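Local structure of kelch repeat and BTB domain-containing protein A55 (Vaccinia virus WR, 6I2M) at residues 121-126 and 151-156; 125-130 and 160-165; 169-174 and 182-187. The protein probably serves as a substrate-specific adapter of CUL3-containing E3 ubiquitin ligases that direct host proteins to the proteasome, its BTB domain binding CUL3. One frame throughout, in Å; residues are numbered along the deposited sequence.

Contact 1: 121-126 and 151-156; sequences KNCIDF and LRLIND
Ile124 and Leu153 meet in a small, buried apolar contact between helix 120-132 and the short helix 150-153 with the turn leading on to Asp156, in the helical BACK region of this BTB-Kelch protein. Their backbones stay well apart, 7.7 Å between Ile124 CA and Leu153 CA, and the two side chains bridge the gap by sliding past each other in opposite directions. Leu153 CD2 makes the closest approaches to Ile124, 3.8 Å from Ile124 CD1 and 3.9 Å from Ile124 CB, so it rests along the flank of the isoleucine. The other branch, Leu153 CD1, reaches Cys123 SG at 4.0 Å. Sulfur and isoleucine approach from neighbouring positions on the helix; Cys123 holds SG between its backbone N and carbonyl carbon (chi1 66°), which lets it reach Leu153 CD1, and together they take both methyls of Leu153.

Asp156 closes one border of the patch. Its OD2 lies 3.6 Å from Ile124 CG2, a polar atom against a methyl, and the same oxygen accepts a weak hydrogen bond from Asn158 ND2. Behind the contact, Ile146 of helix 136-147 touches both Cys123 and Leu153. Three helical elements thus share one hydrophobic centre, as expected of the all-helical BACK domain that follows BTB in BTB-Kelch proteins.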
loop_
_atom_site.group_PDB
_atom_site.type_symbol
_atom_site.label_atom_id
_atom_site.label_comp_id
_atom_site.label_asym_id
_atom_site.label_seq_id
_atom_site.Cartn_x
_atom_site.Cartn_y
_atom_site.Cartn_z
ATOM N N LYS A 121 23.989 26.629 12.770
ATOM C CA LYS A 121 22.870 27.183 13.538
ATOM C C LYS A 121 21.931 26.097 14.105
ATOM O O LYS A 121 21.170 26.378 15.036
ATOM C CB LYS A 121 22.090 28.217 12.697
ATOM C CG LYS A 121 21.569 27.691 11.358
ATOM C CD LYS A 121 21.347 28.814 10.355
ATOM C CE LYS A 121 21.093 28.297 8.957
ATOM N NZ LYS A 121 22.334 27.785 8.313
ATOM N N ASN A 122 21.994 24.868 13.549
ATOM C CA ASN A 122 21.156 23.735 13.947
ATOM C C ASN A 122 21.820 22.786 14.949
ATOM O O ASN A 122 21.187 22.431 15.945
ATOM C CB ASN A 122 20.675 22.954 12.713
ATOM C CG ASN A 122 19.829 23.745 11.740
ATOM O OD1 ASN A 122 19.021 24.605 12.115
ATOM N ND2 ASN A 122 19.987 23.456 10.458
ATOM N N CYS A 123 23.081 22.373 14.677
ATOM C CA CYS A 123 23.890 21.428 15.469
ATOM C C CYS A 123 23.884 21.692 16.979
ATOM O O CYS A 123 23.846 20.741 17.762
ATOM C CB CYS A 123 25.316 21.361 14.931
ATOM S SG CYS A 123 26.254 22.901 15.112
ATOM N N ILE A 124 23.938 22.977 17.373
ATOM C CA ILE A 124 23.934 23.441 18.763
ATOM C C ILE A 124 22.638 23.011 19.499
ATOM O O ILE A 124 22.700 22.644 20.674
ATOM C CB ILE A 124 24.233 24.975 18.828
ATOM C CG1 ILE A 124 24.456 25.461 20.278
ATOM C CG2 ILE A 124 23.186 25.829 18.087
ATOM C CD1 ILE A 124 25.590 26.450 20.426
ATOM N N ASP A 125 21.496 22.995 18.782
ATOM C CA ASP A 125 20.188 22.603 19.309
ATOM C C ASP A 125 19.968 21.086 19.258
ATOM O O ASP A 125 19.381 20.528 20.188
ATOM C CB ASP A 125 19.068 23.349 18.557
ATOM C CG ASP A 125 17.658 23.083 19.054
ATOM O OD1 ASP A 125 17.443 23.116 20.287
ATOM O OD2 ASP A 125 16.765 22.864 18.209
ATOM N N PHE A 126 20.436 20.422 18.177
ATOM C CA PHE A 126 20.286 18.978 17.976
ATOM C C PHE A 126 21.131 18.117 18.928
ATOM O O PHE A 126 20.801 16.945 19.122
ATOM C CB PHE A 126 20.535 18.586 16.510
ATOM C CG PHE A 126 19.382 18.911 15.589
ATOM C CD1 PHE A 126 18.218 18.151 15.609
ATOM C CD2 PHE A 126 19.463 19.969 14.694
ATOM C CE1 PHE A 126 17.148 18.458 14.763
ATOM C CE2 PHE A 126 18.394 20.273 13.844
ATOM C CZ PHE A 126 17.245 19.513 13.882
ATOM N N LEU A 151 34.288 28.336 17.363
ATOM C CA LEU A 151 34.523 29.777 17.515
ATOM C C LEU A 151 33.393 30.654 16.957
ATOM O O LEU A 151 33.292 31.823 17.333
ATOM C CB LEU A 151 35.891 30.189 16.937
ATOM C CG LEU A 151 37.137 29.619 17.642
ATOM C CD1 LEU A 151 38.398 29.982 16.890
ATOM C CD2 LEU A 151 37.244 30.093 19.089
ATOM N N ARG A 152 32.540 30.090 16.088
ATOM C CA ARG A 152 31.382 30.781 15.520
ATOM C C ARG A 152 30.190 30.650 16.471
ATOM O O ARG A 152 29.328 31.530 16.503
ATOM C CB ARG A 152 31.004 30.171 14.162
ATOM C CG ARG A 152 31.920 30.554 13.012
ATOM C CD ARG A 152 31.509 29.815 11.757
ATOM N NE ARG A 152 32.294 30.220 10.592
ATOM C CZ ARG A 152 32.178 29.674 9.386
ATOM N NH1 ARG A 152 31.311 28.691 9.173
ATOM N NH2 ARG A 152 32.931 30.104 8.382
ATOM N N LEU A 153 30.145 29.538 17.234
ATOM C CA LEU A 153 29.068 29.195 18.162
ATOM C C LEU A 153 29.191 29.802 19.565
ATOM O O LEU A 153 28.185 29.862 20.272
ATOM C CB LEU A 153 28.905 27.667 18.254
ATOM C CG LEU A 153 28.287 26.988 17.031
ATOM C CD1 LEU A 153 28.581 25.507 17.025
ATOM C CD2 LEU A 153 26.794 27.244 16.949
ATOM N N ILE A 154 30.398 30.261 19.969
ATOM C CA ILE A 154 30.620 30.880 21.289
ATOM C C ILE A 154 29.868 32.220 21.429
ATOM O O ILE A 154 29.568 32.643 22.547
ATOM C CB ILE A 154 32.121 31.005 21.682
ATOM C CG1 ILE A 154 32.933 31.826 20.652
ATOM C CG2 ILE A 154 32.744 29.628 21.941
ATOM C CD1 ILE A 154 34.158 32.548 21.208
ATOM N N ASN A 155 29.550 32.862 20.286
ATOM C CA ASN A 155 28.822 34.131 20.204
ATOM C C ASN A 155 27.332 33.920 19.857
ATOM O O ASN A 155 26.547 34.868 19.952
ATOM C CB ASN A 155 29.490 35.061 19.186
ATOM C CG ASN A 155 30.949 35.330 19.467
ATOM O OD1 ASN A 155 31.305 36.098 20.369
ATOM N ND2 ASN A 155 31.825 34.703 18.699
ATOM N N ASP A 156 26.952 32.681 19.470
ATOM C CA ASP A 156 25.588 32.284 19.101
ATOM C C ASP A 156 24.627 32.344 20.301
ATOM O O ASP A 156 25.063 32.215 21.447
ATOM C CB ASP A 156 25.595 30.877 18.465
ATOM C CG ASP A 156 24.312 30.465 17.765
ATOM O OD1 ASP A 156 23.900 31.166 16.815
ATOM O OD2 ASP A 156 23.731 29.429 18.157
#

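Contact 2: 125-130 and 160-165; sequences DFYIYA and KYLTEE
Leu162 CD2 sits against two consecutive residues of helix 120-132, Tyr127 and Ile128, and is the central atom of this contact. It approaches the tyrosine ring obliquely, 3.8 Å from Tyr127 CD2, and lies 4.1 Å from Ile128 CG1; the leucine side chain runs at about a right angle to both partners. A second touch lies next to it along the chain, where Ile128 CD1 comes to 3.8 Å from Tyr161 CB. Here the tyrosine offers only the base of its side chain, since its ring leads away from the helix and has Lys160 CG over one face, 3.9 Å above the plane and offset toward the rim. Ile128 carries CG1 beside its own backbone N (chi1 -48°), which turns CD1 toward Tyr161.

In the next shell, the Tyr127 side chain also touches Ser142 and Ile146 of helix 136-147 and Ser166 and Lys169 of helix 164-171. Leu162 is positioned through its backbone, its carbonyl O accepting a hydrogen bond from Trp191 NE1, while its side chain also touches Met167. Thr163, at the N-cap position of helix 164-171, has OG1 hydrogen-bonded to Ser166 OG where the chain turns into that helix.

Across the two segments the attraction is therefore apolar, made by methyl, methylene and ring carbons; the hydrogen bonds noted at this loop, from Trp191 and with Ser166, lie outside the contact itself and probably help to hold it.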
loop_
_atom_site.group_PDB
_atom_site.type_symbol
_atom_site.label_atom_id
_atom_site.label_comp_id
_atom_site.label_asym_id
_atom_site.label_seq_id
_atom_site.Cartn_x
_atom_site.Cartn_y
_atom_site.Cartn_z
ATOM N N ASP A 125 21.496 22.995 18.782
ATOM C CA ASP A 125 20.188 22.603 19.309
ATOM C C ASP A 125 19.968 21.086 19.258
ATOM O O ASP A 125 19.381 20.528 20.188
ATOM C CB ASP A 125 19.068 23.349 18.557
ATOM C CG ASP A 125 17.658 23.083 19.054
ATOM O OD1 ASP A 125 17.443 23.116 20.287
ATOM O OD2 ASP A 125 16.765 22.864 18.209
ATOM N N PHE A 126 20.436 20.422 18.177
ATOM C CA PHE A 126 20.286 18.978 17.976
ATOM C C PHE A 126 21.131 18.117 18.928
ATOM O O PHE A 126 20.801 16.945 19.122
ATOM C CB PHE A 126 20.535 18.586 16.510
ATOM C CG PHE A 126 19.382 18.911 15.589
ATOM C CD1 PHE A 126 18.218 18.151 15.609
ATOM C CD2 PHE A 126 19.463 19.969 14.694
ATOM C CE1 PHE A 126 17.148 18.458 14.763
ATOM C CE2 PHE A 126 18.394 20.273 13.844
ATOM C CZ PHE A 126 17.245 19.513 13.882
ATOM N N TYR A 127 22.199 18.687 19.526
ATOM C CA TYR A 127 23.057 17.969 20.475
ATOM C C TYR A 127 22.354 17.777 21.821
ATOM O O TYR A 127 22.340 16.659 22.339
ATOM C CB TYR A 127 24.420 18.670 20.644
ATOM C CG TYR A 127 25.275 18.109 21.763
ATOM C CD1 TYR A 127 26.026 16.952 21.584
ATOM C CD2 TYR A 127 25.343 18.747 22.999
ATOM C CE1 TYR A 127 26.809 16.429 22.613
ATOM C CE2 TYR A 127 26.117 18.230 24.038
ATOM C CZ TYR A 127 26.853 17.074 23.839
ATOM O OH TYR A 127 27.626 16.569 24.856
ATOM N N ILE A 128 21.782 18.868 22.383
ATOM C CA ILE A 128 21.046 18.879 23.659
ATOM C C ILE A 128 19.803 17.971 23.546
ATOM O O ILE A 128 19.431 17.310 24.519
ATOM C CB ILE A 128 20.703 20.338 24.111
ATOM C CG1 ILE A 128 21.945 21.267 24.024
ATOM C CG2 ILE A 128 20.098 20.365 25.529
ATOM C CD1 ILE A 128 21.642 22.769 23.890
ATOM N N TYR A 129 19.203 17.918 22.338
ATOM C CA TYR A 129 18.048 17.088 21.997
ATOM C C TYR A 129 18.412 15.596 22.057
ATOM O O TYR A 129 17.726 14.829 22.732
ATOM C CB TYR A 129 17.505 17.476 20.603
ATOM C CG TYR A 129 16.551 16.464 20.006
ATOM C CD1 TYR A 129 15.256 16.326 20.491
ATOM C CD2 TYR A 129 16.949 15.637 18.958
ATOM C CE1 TYR A 129 14.378 15.388 19.955
ATOM C CE2 TYR A 129 16.080 14.691 18.415
ATOM C CZ TYR A 129 14.794 14.572 18.915
ATOM O OH TYR A 129 13.923 13.649 18.386
ATOM N N ALA A 130 19.492 15.196 21.355
ATOM C CA ALA A 130 19.981 13.816 21.301
ATOM C C ALA A 130 20.559 13.333 22.640
ATOM O O ALA A 130 20.592 12.126 22.886
ATOM C CB ALA A 130 21.007 13.671 20.191
ATOM N N LYS A 160 24.199 29.403 25.506
ATOM C CA LYS A 160 23.865 29.439 26.934
ATOM C C LYS A 160 23.178 28.158 27.441
ATOM O O LYS A 160 23.292 27.836 28.625
ATOM C CB LYS A 160 23.033 30.694 27.280
ATOM C CG LYS A 160 21.732 30.846 26.485
ATOM C CD LYS A 160 20.987 32.118 26.854
ATOM C CE LYS A 160 19.712 32.264 26.061
ATOM N NZ LYS A 160 18.951 33.475 26.461
ATOM N N TYR A 161 22.471 27.437 26.546
ATOM C CA TYR A 161 21.739 26.209 26.870
ATOM C C TYR A 161 22.635 24.976 27.065
ATOM O O TYR A 161 22.180 23.993 27.657
ATOM C CB TYR A 161 20.638 25.933 25.827
ATOM C CG TYR A 161 19.615 27.043 25.712
ATOM C CD1 TYR A 161 18.561 27.145 26.616
ATOM C CD2 TYR A 161 19.694 27.986 24.692
ATOM C CE1 TYR A 161 17.619 28.167 26.518
ATOM C CE2 TYR A 161 18.755 29.011 24.580
ATOM C CZ TYR A 161 17.719 29.099 25.496
ATOM O OH TYR A 161 16.792 30.107 25.391
ATOM N N LEU A 162 23.898 25.026 26.582
ATOM C CA LEU A 162 24.861 23.925 26.715
ATOM C C LEU A 162 25.296 23.752 28.170
ATOM O O LEU A 162 25.745 24.711 28.803
ATOM C CB LEU A 162 26.079 24.116 25.788
ATOM C CG LEU A 162 25.837 23.928 24.285
ATOM C CD1 LEU A 162 26.868 24.675 23.476
ATOM C CD2 LEU A 162 25.838 22.455 23.893
ATOM N N THR A 163 25.125 22.527 28.699
ATOM C CA THR A 163 25.439 22.153 30.085
ATOM C C THR A 163 26.947 22.155 30.388
ATOM O O THR A 163 27.765 22.167 29.465
ATOM C CB THR A 163 24.780 20.806 30.449
ATOM O OG1 THR A 163 25.215 19.796 29.538
ATOM C CG2 THR A 163 23.255 20.876 30.470
ATOM N N GLU A 164 27.297 22.148 31.694
ATOM C CA GLU A 164 28.667 22.130 32.218
ATOM C C GLU A 164 29.411 20.862 31.773
ATOM O O GLU A 164 30.576 20.948 31.381
ATOM C CB GLU A 164 28.644 22.230 33.755
ATOM C CG GLU A 164 29.995 22.501 34.394
ATOM C CD GLU A 164 30.045 22.210 35.880
ATOM O OE1 GLU A 164 30.621 21.165 36.259
ATOM O OE2 GLU A 164 29.509 23.023 36.666
ATOM N N GLU A 165 28.726 19.698 31.823
ATOM C CA GLU A 165 29.248 18.383 31.428
ATOM C C GLU A 165 29.552 18.342 29.927
ATOM O O GLU A 165 30.533 17.717 29.519
ATOM C CB GLU A 165 28.256 17.260 31.796
ATOM C CG GLU A 165 28.031 17.064 33.290
ATOM C CD GLU A 165 27.038 17.997 33.963
ATOM O OE1 GLU A 165 27.212 18.260 35.174
ATOM O OE2 GLU A 165 26.090 18.462 33.290
#

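Contact 3: 169-174 and 182-187; sequences KILSDD and DFAPLI
Leu171 and Ala184 make the close part of this contact, with their CA atoms 6.7 Å apart where the end of helix 164-171 meets helix 184-195. A single methyl carries it. Leu171 CD2 lies 3.9 Å from Ala184 CB and 3.8 Å from Ala184 O, resting on the small side chain and on the carbonyl of the same residue. The small alanine side chain is consistent with so close an approach to the backbone of the facing helix. With CG beside its backbone N (chi1 -59°), Leu171 extends its branched end toward that helix.

One turn further on, the packing is looser: Leu171 CD2 lies 4.3 Å from Ile187 CG2, a longer apolar contact. Ile187 nevertheless belongs to the buried side, where it also packs against Ile150 and Leu151 of helix 150-153. Its backbone N bonds to Phe183 O at 3.0 Å, a helical bond.

The loose side is made of exposed residues. Beyond Leu171 the chain leaves the helix at Ser172, and Ser172, Asp173 and Asp174 are exposed and take no part in the contact. There the acidic pair is tied locally: Asp174 N donates to Asp173 OD1 over 2.9 Å, meeting the oxygen on its anti side and 30° out of the carboxylate plane. Pro185 and Leu186, on helix 184-195, are likewise exposed.

Next to Leu171, Ile170 packs on Phe143, Ile146 and Leu147 of helix 136-147 and also on Ile150. Helix 164-171 thus packs on helix 136-147 through Ile170 and on helix 184-195 through Leu171, with helix 150-153 bordering both Ile170 and Ile187.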
loop_
_atom_site.group_PDB
_atom_site.type_symbol
_atom_site.label_atom_id
_atom_site.label_comp_id
_atom_site.label_asym_id
_atom_site.label_seq_id
_atom_site.Cartn_x
_atom_site.Cartn_y
_atom_site.Cartn_z
ATOM N N LYS A 169 33.221 17.852 27.837
ATOM C CA LYS A 169 33.277 16.875 26.742
ATOM C C LYS A 169 33.852 17.478 25.448
ATOM O O LYS A 169 34.608 16.800 24.748
ATOM C CB LYS A 169 31.879 16.279 26.487
ATOM C CG LYS A 169 31.886 14.977 25.694
ATOM C CD LYS A 169 30.480 14.539 25.320
ATOM C CE LYS A 169 30.491 13.318 24.435
ATOM N NZ LYS A 169 29.118 12.928 24.020
ATOM N N ILE A 170 33.496 18.743 25.145
ATOM C CA ILE A 170 33.949 19.477 23.957
ATOM C C ILE A 170 35.457 19.803 24.041
ATOM O O ILE A 170 36.198 19.501 23.103
ATOM C CB ILE A 170 33.043 20.729 23.702
ATOM C CG1 ILE A 170 31.666 20.308 23.131
ATOM C CG2 ILE A 170 33.718 21.761 22.784
ATOM C CD1 ILE A 170 30.506 21.312 23.343
ATOM N N LEU A 171 35.900 20.392 25.169
ATOM C CA LEU A 171 37.290 20.798 25.413
ATOM C C LEU A 171 38.228 19.643 25.820
ATOM O O LEU A 171 39.447 19.807 25.744
ATOM C CB LEU A 171 37.337 21.913 26.482
ATOM C CG LEU A 171 36.574 23.213 26.191
ATOM C CD1 LEU A 171 36.147 23.892 27.476
ATOM C CD2 LEU A 171 37.402 24.170 25.344
ATOM N N SER A 172 37.653 18.494 26.246
ATOM C CA SER A 172 38.307 17.275 26.751
ATOM C C SER A 172 39.659 16.904 26.118
ATOM O O SER A 172 40.650 16.826 26.850
ATOM C CB SER A 172 37.360 16.081 26.655
ATOM O OG SER A 172 37.827 14.979 27.418
ATOM N N ASP A 173 39.706 16.647 24.794
ATOM C CA ASP A 173 40.949 16.222 24.147
ATOM C C ASP A 173 41.278 16.970 22.843
ATOM O O ASP A 173 42.036 17.940 22.892
ATOM C CB ASP A 173 40.969 14.687 23.937
ATOM C CG ASP A 173 39.660 14.048 23.488
ATOM O OD1 ASP A 173 38.830 14.754 22.865
ATOM O OD2 ASP A 173 39.470 12.840 23.746
ATOM N N ASP A 174 40.748 16.510 21.687
ATOM C CA ASP A 174 41.040 17.087 20.372
ATOM C C ASP A 174 39.807 17.208 19.455
ATOM O O ASP A 174 38.676 17.236 19.946
ATOM C CB ASP A 174 42.173 16.294 19.690
ATOM C CG ASP A 174 41.871 14.821 19.506
ATOM O OD1 ASP A 174 41.262 14.464 18.475
ATOM O OD2 ASP A 174 42.243 14.024 20.394
ATOM N N ASP A 182 45.547 28.022 22.094
ATOM C CA ASP A 182 45.296 28.793 23.314
ATOM C C ASP A 182 43.870 29.397 23.327
ATOM O O ASP A 182 43.577 30.283 24.138
ATOM C CB ASP A 182 46.384 29.879 23.487
ATOM C CG ASP A 182 46.592 30.378 24.908
ATOM O OD1 ASP A 182 46.569 29.545 25.844
ATOM O OD2 ASP A 182 46.793 31.598 25.082
ATOM N N PHE A 183 42.980 28.902 22.440
ATOM C CA PHE A 183 41.591 29.363 22.353
ATOM C C PHE A 183 40.692 28.725 23.413
ATOM O O PHE A 183 39.695 29.337 23.798
ATOM C CB PHE A 183 41.004 29.132 20.949
ATOM C CG PHE A 183 41.065 30.315 20.011
ATOM C CD1 PHE A 183 40.398 31.500 20.310
ATOM C CD2 PHE A 183 41.736 30.227 18.798
ATOM C CE1 PHE A 183 40.442 32.588 19.435
ATOM C CE2 PHE A 183 41.780 31.317 17.922
ATOM C CZ PHE A 183 41.131 32.488 18.244
ATOM N N ALA A 184 41.049 27.506 23.884
ATOM C CA ALA A 184 40.317 26.733 24.897
ATOM C C ALA A 184 39.930 27.529 26.174
ATOM O O ALA A 184 38.748 27.477 26.522
ATOM C CB ALA A 184 41.080 25.466 25.260
ATOM N N PRO A 185 40.828 28.300 26.863
ATOM C CA PRO A 185 40.373 29.058 28.045
ATOM C C PRO A 185 39.454 30.229 27.688
ATOM O O PRO A 185 38.591 30.581 28.490
ATOM C CB PRO A 185 41.679 29.541 28.694
ATOM C CG PRO A 185 42.778 28.783 28.013
ATOM C CD PRO A 185 42.271 28.518 26.639
ATOM N N LEU A 186 39.626 30.813 26.480
ATOM C CA LEU A 186 38.809 31.923 25.970
ATOM C C LEU A 186 37.372 31.470 25.673
ATOM O O LEU A 186 36.445 32.272 25.794
ATOM C CB LEU A 186 39.442 32.564 24.719
ATOM C CG LEU A 186 40.801 33.250 24.900
ATOM C CD1 LEU A 186 41.588 33.238 23.608
ATOM C CD2 LEU A 186 40.644 34.675 25.415
ATOM N N ILE A 187 37.197 30.184 25.289
ATOM C CA ILE A 187 35.901 29.548 25.015
ATOM C C ILE A 187 35.153 29.371 26.354
ATOM O O ILE A 187 33.944 29.609 26.418
ATOM C CB ILE A 187 36.092 28.217 24.218
ATOM C CG1 ILE A 187 36.561 28.507 22.771
ATOM C CG2 ILE A 187 34.817 27.349 24.207
ATOM C CD1 ILE A 187 37.471 27.441 22.141
#

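Overall arrangement
The three contacts form one connected network in the helical BACK region, apolar except where Tyr127 OH meets Lys169 CD. Contacts 1 and 2 share helix 120-132 and have centres about 10 Å apart; they join where Ile124 CD1 lies 3.8 Å from Leu162 CD1. Contact 3 is about 15 Å from contact 1 and about 16 Å from contact 2, centre to centre. It meets contact 1 through Ile154 CG2 and Ile187 CG2, 3.8 Å apart, and through Leu151 and Phe183. Helix 164-171 connects it to contact 2, with Tyr127 OH 3.5 Å from Lys169 CD. No other chain of the assembly touches any of the six segments.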